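Precorrin-2 dehydrogenase (Bacillus megaterium, PDB 3DFZ) oxidises precorrin-2 to sirohydrochlorin with NAD(+), supplying the precursor for siroheme and for the anaerobic branch of adenosylcobalamin biosynthesis. Local coordinates at residues Gln116-Ala121 with Asp126-Ile131; Ala133-Gly138 with Glu159-Asn164; Thr173-Glu178 with Val210-Phe215. All coordinates share one frame; numbering follows the deposited sequence.

Interaction 1: Gln116-Ala121 with Asp126-Ile131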
# COMPACT_ATOMS: atom_id res chain seq x y z
N GLN B 116 -9.97 -4.70 13.31
CA GLN B 116 -8.63 -4.51 13.93
C GLN B 116 -7.48 -4.65 12.94
O GLN B 116 -7.20 -5.76 12.45
CB GLN B 116 -8.41 -5.53 15.07
CG GLN B 116 -6.96 -5.59 15.65
CD GLN B 116 -6.61 -4.36 16.51
OE1 GLN B 116 -7.21 -4.14 17.58
NE2 GLN B 116 -5.65 -3.54 16.03
N LEU B 117 -6.80 -3.54 12.65
CA LEU B 117 -5.60 -3.61 11.82
C LEU B 117 -4.57 -4.50 12.45
O LEU B 117 -4.18 -4.30 13.60
CB LEU B 117 -4.97 -2.23 11.60
CG LEU B 117 -5.70 -1.18 10.77
CD1 LEU B 117 -4.69 -0.10 10.41
CD2 LEU B 117 -6.36 -1.80 9.50
N VAL B 118 -4.14 -5.50 11.69
CA VAL B 118 -3.14 -6.43 12.14
C VAL B 118 -2.31 -6.95 10.98
O VAL B 118 -2.84 -7.31 9.93
CB VAL B 118 -3.73 -7.59 12.98
CG1 VAL B 118 -4.77 -8.38 12.19
CG2 VAL B 118 -2.62 -8.49 13.52
N ASN B 119 -1.01 -6.97 11.18
CA ASN B 119 -0.10 -7.57 10.25
C ASN B 119 0.41 -8.87 10.85
O ASN B 119 1.02 -8.89 11.92
CB ASN B 119 1.06 -6.61 9.94
CG ASN B 119 2.13 -7.26 9.10
OD1 ASN B 119 3.27 -7.31 9.51
ND2 ASN B 119 1.77 -7.77 7.92
N MET B 120 0.10 -9.98 10.20
CA MET B 120 0.55 -11.27 10.69
C MET B 120 1.79 -11.59 9.90
O MET B 120 1.74 -12.30 8.90
CB MET B 120 -0.53 -12.33 10.49
CG MET B 120 -1.83 -12.02 11.22
SD MET B 120 -1.72 -12.48 12.95
CE MET B 120 -3.35 -11.98 13.50
N ALA B 121 2.90 -11.00 10.34
CA ALA B 121 4.17 -11.03 9.61
C ALA B 121 4.70 -12.44 9.52
O ALA B 121 5.24 -12.86 8.48
CB ALA B 121 5.18 -10.09 10.28
N ASP B 126 -2.83 -14.63 6.56
CA ASP B 126 -2.70 -13.17 6.60
C ASP B 126 -3.54 -12.54 7.72
O ASP B 126 -4.45 -13.16 8.27
CB ASP B 126 -3.13 -12.55 5.26
CG ASP B 126 -2.26 -13.00 4.06
OD1 ASP B 126 -1.06 -13.35 4.25
OD2 ASP B 126 -2.79 -12.96 2.92
N GLY B 127 -3.20 -11.30 8.04
CA GLY B 127 -4.10 -10.43 8.79
C GLY B 127 -4.82 -9.66 7.72
O GLY B 127 -5.01 -10.16 6.62
N ASN B 128 -5.20 -8.43 8.02
CA ASN B 128 -5.75 -7.55 6.99
C ASN B 128 -4.71 -6.53 6.49
O ASN B 128 -5.01 -5.67 5.67
CB ASN B 128 -7.03 -6.85 7.49
CG ASN B 128 -6.83 -6.17 8.84
OD1 ASN B 128 -5.72 -6.13 9.37
ND2 ASN B 128 -7.91 -5.63 9.39
N ILE B 129 -3.49 -6.64 7.03
CA ILE B 129 -2.37 -5.79 6.62
C ILE B 129 -1.22 -6.69 6.11
O ILE B 129 -0.82 -7.64 6.79
CB ILE B 129 -1.85 -4.83 7.76
CG1 ILE B 129 -2.94 -3.86 8.26
CG2 ILE B 129 -0.60 -4.07 7.32
CD1 ILE B 129 -3.45 -2.83 7.26
N GLN B 130 -0.72 -6.36 4.92
CA GLN B 130 0.49 -6.97 4.37
C GLN B 130 1.51 -5.87 4.15
O GLN B 130 1.16 -4.74 3.82
CB GLN B 130 0.21 -7.68 3.03
CG GLN B 130 -0.40 -9.11 3.10
CD GLN B 130 -0.97 -9.59 1.73
OE1 GLN B 130 -1.69 -10.59 1.66
NE2 GLN B 130 -0.67 -8.84 0.66
N ILE B 131 2.78 -6.20 4.30
CA ILE B 131 3.84 -5.27 3.97
C ILE B 131 4.51 -5.64 2.63
O ILE B 131 5.14 -6.71 2.53
CB ILE B 131 4.85 -5.10 5.11
CG1 ILE B 131 4.15 -4.43 6.31
CG2 ILE B 131 6.03 -4.22 4.67
CD1 ILE B 131 4.52 -5.00 7.60
O HOH W 1 -0.89 -10.11 7.49
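N119 reaches across to the backbone of I129: its ND2 gives I129 O a nearly straight hydrogen bond of 2.8 Å (171°). I129 O lies in the plane of this amide, though the donor stands above the plane of the I129 carbonyl. CG lies anti to the backbone N (chi1 173°), which sends the N119 amide out beside the strand. OD1 is gripped by R46 NE, so both ends of the amide are held. A water donates to I129 O as well, and accepts from M120 N and G127 N. N128 reaches back the other way and uses both ends of its amide. Its side chain folds back between its own N and carbonyl carbon (chi1 51°), putting OD1 2.9 Å from V118 N with the donor in the carbonyl plane, while ND2 bonds Q116 O at 3.1 Å from above that carbonyl. I129 N returns a 3.0 Å bond to V118 O, and I129 CD1 packs on L117 CD2 at 3.8 Å. Beyond, I129 and Q130 pair antiparallel with a strand of the second subunit. Two asparagine amides thus supply donors and an acceptor to backbone groups of both segments, where regular strand pairing is nearly absent.

Interaction 2: Ala133-Gly138 with Glu159-Asn164; sequences AQFSRG and EDLSSN
R137 NH2 donates to S162 O at 3.2 Å, the hydrogen bond that spans this contact. The acceptor lies in the guanidinium plane, at its edge, whereas the donor is tilted from the plane of the S162 carbonyl. R137 bends at chi2 (-62°) before its chain straightens, and this carries the head over to the helix. Its NE bonds Y165 O, so two backbone carbonyls near the C-terminal end of helix 151-164 hold the same group. A positive charge at that end would be expected to suit the helix dipole.

F135 brings the apolar half. Its CB leaves the strand toward the helix, and CG sits between the backbone N and the carbonyl carbon (chi1 74°). S162 OG lies over the centre of one ring face, 4.0 Å from F135 CG; the same hydroxyl makes a weak hydrogen bond to K158 O. Farther round the ring, F135 CE2 meets L161 CB at 3.6 Å, and F135 CZ comes within 3.6 Å of L161 O. Cut back to alanine, this position is likely to leave a gap between strand and helix, with L161 CB and the S162 hydroxyl short of the ring they pack against.

The two segments run almost parallel, their axes 10° apart and 9.7 Å at closest approach, so F135 and R137, alternate residues of the strand, face the same helix. F135 also touches L142 of the paired strand, and L161 meets L161 of the second subunit. The arrangement is a helix laid along an antiparallel hairpin, strands 129-137 and 140-145, in the central region of the siroheme-biosynthesis family, consistent with the part this region plays in dimer formation among its relatives.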
# COMPACT_ATOMS: atom_id res chain seq x y z
N ALA B 133 7.08 -5.48 -0.81
CA ALA B 133 8.51 -5.18 -0.99
C ALA B 133 8.57 -3.74 -1.45
O ALA B 133 7.63 -3.24 -2.08
CB ALA B 133 9.17 -6.12 -2.03
N GLN B 134 9.63 -3.04 -1.08
CA GLN B 134 9.77 -1.65 -1.48
C GLN B 134 11.20 -1.39 -1.79
O GLN B 134 12.09 -1.97 -1.18
CB GLN B 134 9.35 -0.72 -0.33
CG GLN B 134 7.87 -0.75 0.02
CD GLN B 134 7.61 -0.31 1.43
OE1 GLN B 134 7.90 0.83 1.80
NE2 GLN B 134 7.05 -1.22 2.25
N PHE B 135 11.43 -0.49 -2.75
CA PHE B 135 12.74 0.16 -2.85
C PHE B 135 12.49 1.60 -3.17
O PHE B 135 11.41 1.98 -3.61
CB PHE B 135 13.71 -0.51 -3.85
CG PHE B 135 13.37 -0.24 -5.30
CD1 PHE B 135 13.95 0.83 -5.99
CD2 PHE B 135 12.46 -1.04 -5.97
CE1 PHE B 135 13.62 1.10 -7.33
CE2 PHE B 135 12.13 -0.78 -7.29
CZ PHE B 135 12.71 0.30 -7.97
N SER B 136 13.51 2.39 -2.92
CA SER B 136 13.42 3.81 -3.05
C SER B 136 14.53 4.23 -3.99
O SER B 136 15.59 3.60 -4.01
CB SER B 136 13.59 4.43 -1.66
OG SER B 136 12.93 5.69 -1.57
N ARG B 137 14.29 5.26 -4.79
CA ARG B 137 15.38 6.05 -5.41
C ARG B 137 15.19 7.50 -5.01
O ARG B 137 14.47 8.24 -5.65
CB ARG B 137 15.40 5.92 -6.95
CG ARG B 137 15.71 4.52 -7.46
CD ARG B 137 17.12 4.03 -7.04
NE ARG B 137 17.38 2.75 -7.68
CZ ARG B 137 18.37 1.93 -7.37
NH1 ARG B 137 19.20 2.23 -6.37
NH2 ARG B 137 18.52 0.80 -8.04
N GLY B 138 15.81 7.89 -3.90
CA GLY B 138 15.57 9.20 -3.31
C GLY B 138 14.13 9.26 -2.87
O GLY B 138 13.65 8.37 -2.15
N GLU B 159 14.04 -6.68 -8.08
CA GLU B 159 15.31 -6.68 -8.81
C GLU B 159 15.17 -6.18 -10.27
O GLU B 159 16.03 -5.42 -10.75
CB GLU B 159 15.92 -8.08 -8.84
CG GLU B 159 16.40 -8.55 -7.49
CD GLU B 159 16.85 -9.99 -7.50
OE1 GLU B 159 16.57 -10.73 -8.48
OE2 GLU B 159 17.51 -10.36 -6.50
N ASP B 160 14.13 -6.62 -10.97
CA ASP B 160 13.90 -6.15 -12.34
C ASP B 160 13.60 -4.63 -12.36
O ASP B 160 14.17 -3.89 -13.16
CB ASP B 160 12.85 -7.01 -13.10
CG ASP B 160 13.20 -8.56 -13.13
OD1 ASP B 160 14.35 -9.00 -12.86
OD2 ASP B 160 12.27 -9.38 -13.39
N LEU B 161 12.80 -4.15 -11.41
CA LEU B 161 12.51 -2.71 -11.29
C LEU B 161 13.69 -1.88 -10.81
O LEU B 161 13.85 -0.72 -11.19
CB LEU B 161 11.34 -2.49 -10.34
CG LEU B 161 9.97 -3.12 -10.58
CD1 LEU B 161 9.18 -3.12 -9.29
CD2 LEU B 161 9.20 -2.40 -11.63
N SER B 162 14.50 -2.46 -9.93
CA SER B 162 15.77 -1.85 -9.51
C SER B 162 16.71 -1.59 -10.68
O SER B 162 17.32 -0.52 -10.75
CB SER B 162 16.49 -2.77 -8.52
OG SER B 162 16.08 -2.50 -7.21
N SER B 163 16.82 -2.59 -11.55
CA SER B 163 17.54 -2.52 -12.83
C SER B 163 17.08 -1.31 -13.68
O SER B 163 17.88 -0.42 -13.95
CB SER B 163 17.32 -3.84 -13.58
OG SER B 163 18.12 -3.99 -14.74
N ASN B 164 15.78 -1.27 -14.04
CA ASN B 164 15.20 -0.19 -14.86
C ASN B 164 15.18 1.22 -14.29
O ASN B 164 15.30 2.20 -15.03
CB ASN B 164 13.80 -0.56 -15.32
CG ASN B 164 13.81 -1.71 -16.31
OD1 ASN B 164 14.64 -1.75 -17.24
ND2 ASN B 164 12.87 -2.65 -16.14

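Interaction 3: Thr173-Glu178 with Val210-Phe215; sequences TQFLYE and VKQREF
Between the segments of helices 168-184 and 209-218 the backbones are nearest at F175 and Q212, whose CA atoms lie 7.1 Å apart. The F175 side chain points at the opposite helix, with CG anti to its own N (chi1 161°), and presents one ring face to Q212. The glutamine is extended beyond CG and lies along that face: Q212 CG sits 3.6 Å from the ring centroid, 13° off the normal, in a CH-pi contact. Farther out its amide is stacked with the ring plane, only 16° from parallel, and Q212 CD stands 3.5 Å from F175 CG. Q212 OE1 comes to 3.4 Å from F175 CB. The polar end has its own partners, since NE2 bonds Y205 O and Q171 OE1; these probably stop the amide from turning and keep it flat on the ring. At the far end of the phenylalanine, CZ touches CD2 of F215 at 3.9 Å, the two side chains crossing at about a right angle. I200 and Y205 pack against both phenylalanines. No hydrogen bond joins the two segments directly, so what binds them is an aromatic side chain buried between helices, part of the core of the all-helical C-terminal domain of SirC.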
# COMPACT_ATOMS: atom_id res chain seq x y z
N THR B 173 14.56 12.98 -8.85
CA THR B 173 13.43 13.38 -8.00
C THR B 173 13.84 14.50 -7.06
O THR B 173 12.99 15.23 -6.55
CB THR B 173 12.79 12.19 -7.23
OG1 THR B 173 13.81 11.45 -6.51
CG2 THR B 173 12.11 11.27 -8.23
N GLN B 174 15.15 14.66 -6.86
CA GLN B 174 15.67 15.83 -6.15
C GLN B 174 15.53 17.08 -6.99
O GLN B 174 15.11 18.11 -6.48
CB GLN B 174 17.14 15.62 -5.68
CG GLN B 174 17.80 16.87 -5.04
CD GLN B 174 17.10 17.40 -3.75
OE1 GLN B 174 16.47 16.65 -3.01
NE2 GLN B 174 17.24 18.70 -3.51
N PHE B 175 15.91 17.01 -8.28
CA PHE B 175 15.58 18.08 -9.24
C PHE B 175 14.09 18.40 -9.24
O PHE B 175 13.69 19.55 -9.14
CB PHE B 175 16.06 17.73 -10.67
CG PHE B 175 15.39 18.55 -11.78
CD1 PHE B 175 15.78 19.86 -12.04
CD2 PHE B 175 14.37 17.99 -12.56
CE1 PHE B 175 15.16 20.62 -13.07
CE2 PHE B 175 13.75 18.75 -13.61
CZ PHE B 175 14.15 20.07 -13.85
N LEU B 176 13.26 17.36 -9.39
CA LEU B 176 11.81 17.56 -9.48
C LEU B 176 11.23 18.18 -8.24
O LEU B 176 10.26 18.93 -8.32
CB LEU B 176 11.06 16.24 -9.77
CG LEU B 176 11.31 15.59 -11.14
CD1 LEU B 176 10.65 14.21 -11.21
CD2 LEU B 176 10.78 16.49 -12.25
N TYR B 177 11.80 17.84 -7.08
CA TYR B 177 11.33 18.38 -5.80
C TYR B 177 11.59 19.89 -5.73
O TYR B 177 10.67 20.67 -5.45
CB TYR B 177 11.97 17.64 -4.61
CG TYR B 177 11.40 18.11 -3.26
CD1 TYR B 177 10.14 17.68 -2.83
CD2 TYR B 177 12.11 18.99 -2.45
CE1 TYR B 177 9.61 18.11 -1.64
CE2 TYR B 177 11.59 19.42 -1.27
CZ TYR B 177 10.34 18.99 -0.85
OH TYR B 177 9.81 19.42 0.35
N GLU B 178 12.83 20.30 -6.03
CA GLU B 178 13.17 21.72 -6.09
C GLU B 178 12.28 22.48 -7.09
O GLU B 178 11.82 23.56 -6.79
CB GLU B 178 14.65 21.91 -6.40
CG GLU B 178 15.11 23.36 -6.47
CD GLU B 178 16.63 23.48 -6.62
OE1 GLU B 178 17.36 22.47 -6.45
OE2 GLU B 178 17.10 24.60 -6.89
N VAL B 210 22.37 19.83 -17.84
CA VAL B 210 22.21 21.13 -18.51
C VAL B 210 20.72 21.47 -18.56
O VAL B 210 20.31 22.54 -18.14
CB VAL B 210 22.82 21.10 -19.95
CG1 VAL B 210 22.31 22.23 -20.85
CG2 VAL B 210 24.31 21.13 -19.90
N LYS B 211 19.94 20.55 -19.12
CA LYS B 211 18.49 20.70 -19.24
C LYS B 211 17.91 21.10 -17.89
O LYS B 211 17.13 22.07 -17.80
CB LYS B 211 17.91 19.35 -19.65
CG LYS B 211 16.45 19.35 -20.07
CD LYS B 211 16.30 19.82 -21.47
CE LYS B 211 14.87 19.70 -21.92
NZ LYS B 211 14.72 19.91 -23.37
N GLN B 212 18.29 20.35 -16.85
CA GLN B 212 17.81 20.59 -15.50
C GLN B 212 18.15 22.01 -15.06
O GLN B 212 17.25 22.80 -14.76
CB GLN B 212 18.38 19.55 -14.52
CG GLN B 212 17.69 18.18 -14.52
CD GLN B 212 18.24 17.32 -13.46
OE1 GLN B 212 18.90 17.82 -12.57
NE2 GLN B 212 18.00 16.00 -13.52
N ARG B 213 19.44 22.34 -15.08
CA ARG B 213 19.94 23.64 -14.63
C ARG B 213 19.39 24.84 -15.36
O ARG B 213 19.07 25.83 -14.72
CB ARG B 213 21.47 23.66 -14.67
CG ARG B 213 22.08 22.70 -13.69
CD ARG B 213 23.49 22.35 -14.07
NE ARG B 213 24.04 21.36 -13.14
CZ ARG B 213 25.34 21.15 -12.96
NH1 ARG B 213 26.25 21.82 -13.69
NH2 ARG B 213 25.73 20.26 -12.08
N GLU B 214 19.28 24.75 -16.68
CA GLU B 214 18.67 25.81 -17.48
C GLU B 214 17.18 26.02 -17.19
O GLU B 214 16.67 27.12 -17.38
CB GLU B 214 18.86 25.55 -18.98
CG GLU B 214 20.30 25.52 -19.42
CD GLU B 214 20.51 25.43 -20.92
OE1 GLU B 214 19.60 24.98 -21.69
OE2 GLU B 214 21.62 25.82 -21.33
N PHE B 215 16.48 24.95 -16.78
CA PHE B 215 15.08 25.06 -16.39
C PHE B 215 14.93 25.73 -15.03
O PHE B 215 14.03 26.57 -14.85
CB PHE B 215 14.39 23.69 -16.34
CG PHE B 215 12.93 23.79 -15.99
CD1 PHE B 215 12.00 24.16 -16.96
CD2 PHE B 215 12.50 23.55 -14.68
CE1 PHE B 215 10.64 24.27 -16.63
CE2 PHE B 215 11.16 23.66 -14.35
CZ PHE B 215 10.22 24.03 -15.33

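In the fold
Along the chain the three contacts come in series; none encloses or crosses another. Interaction 1 closes a four-residue turn, taking the chain from the last strand of the parallel sheet of the putative NAD-binding region into strand 129-137. Interaction 2 starts on that same strand and closes 20 residues, the hairpin's return strand and most of helix 151-164. Interaction 3 closes 31 residues, mostly helical, in the C-terminal domain. Their centres step along an elongated chain, about 24 Å and then 22 Å apart, with interactions 1 and 3 on opposite sides of its centre. Interactions 2 and 3 touch where R137 meets T173, and all three sites border the second subunit.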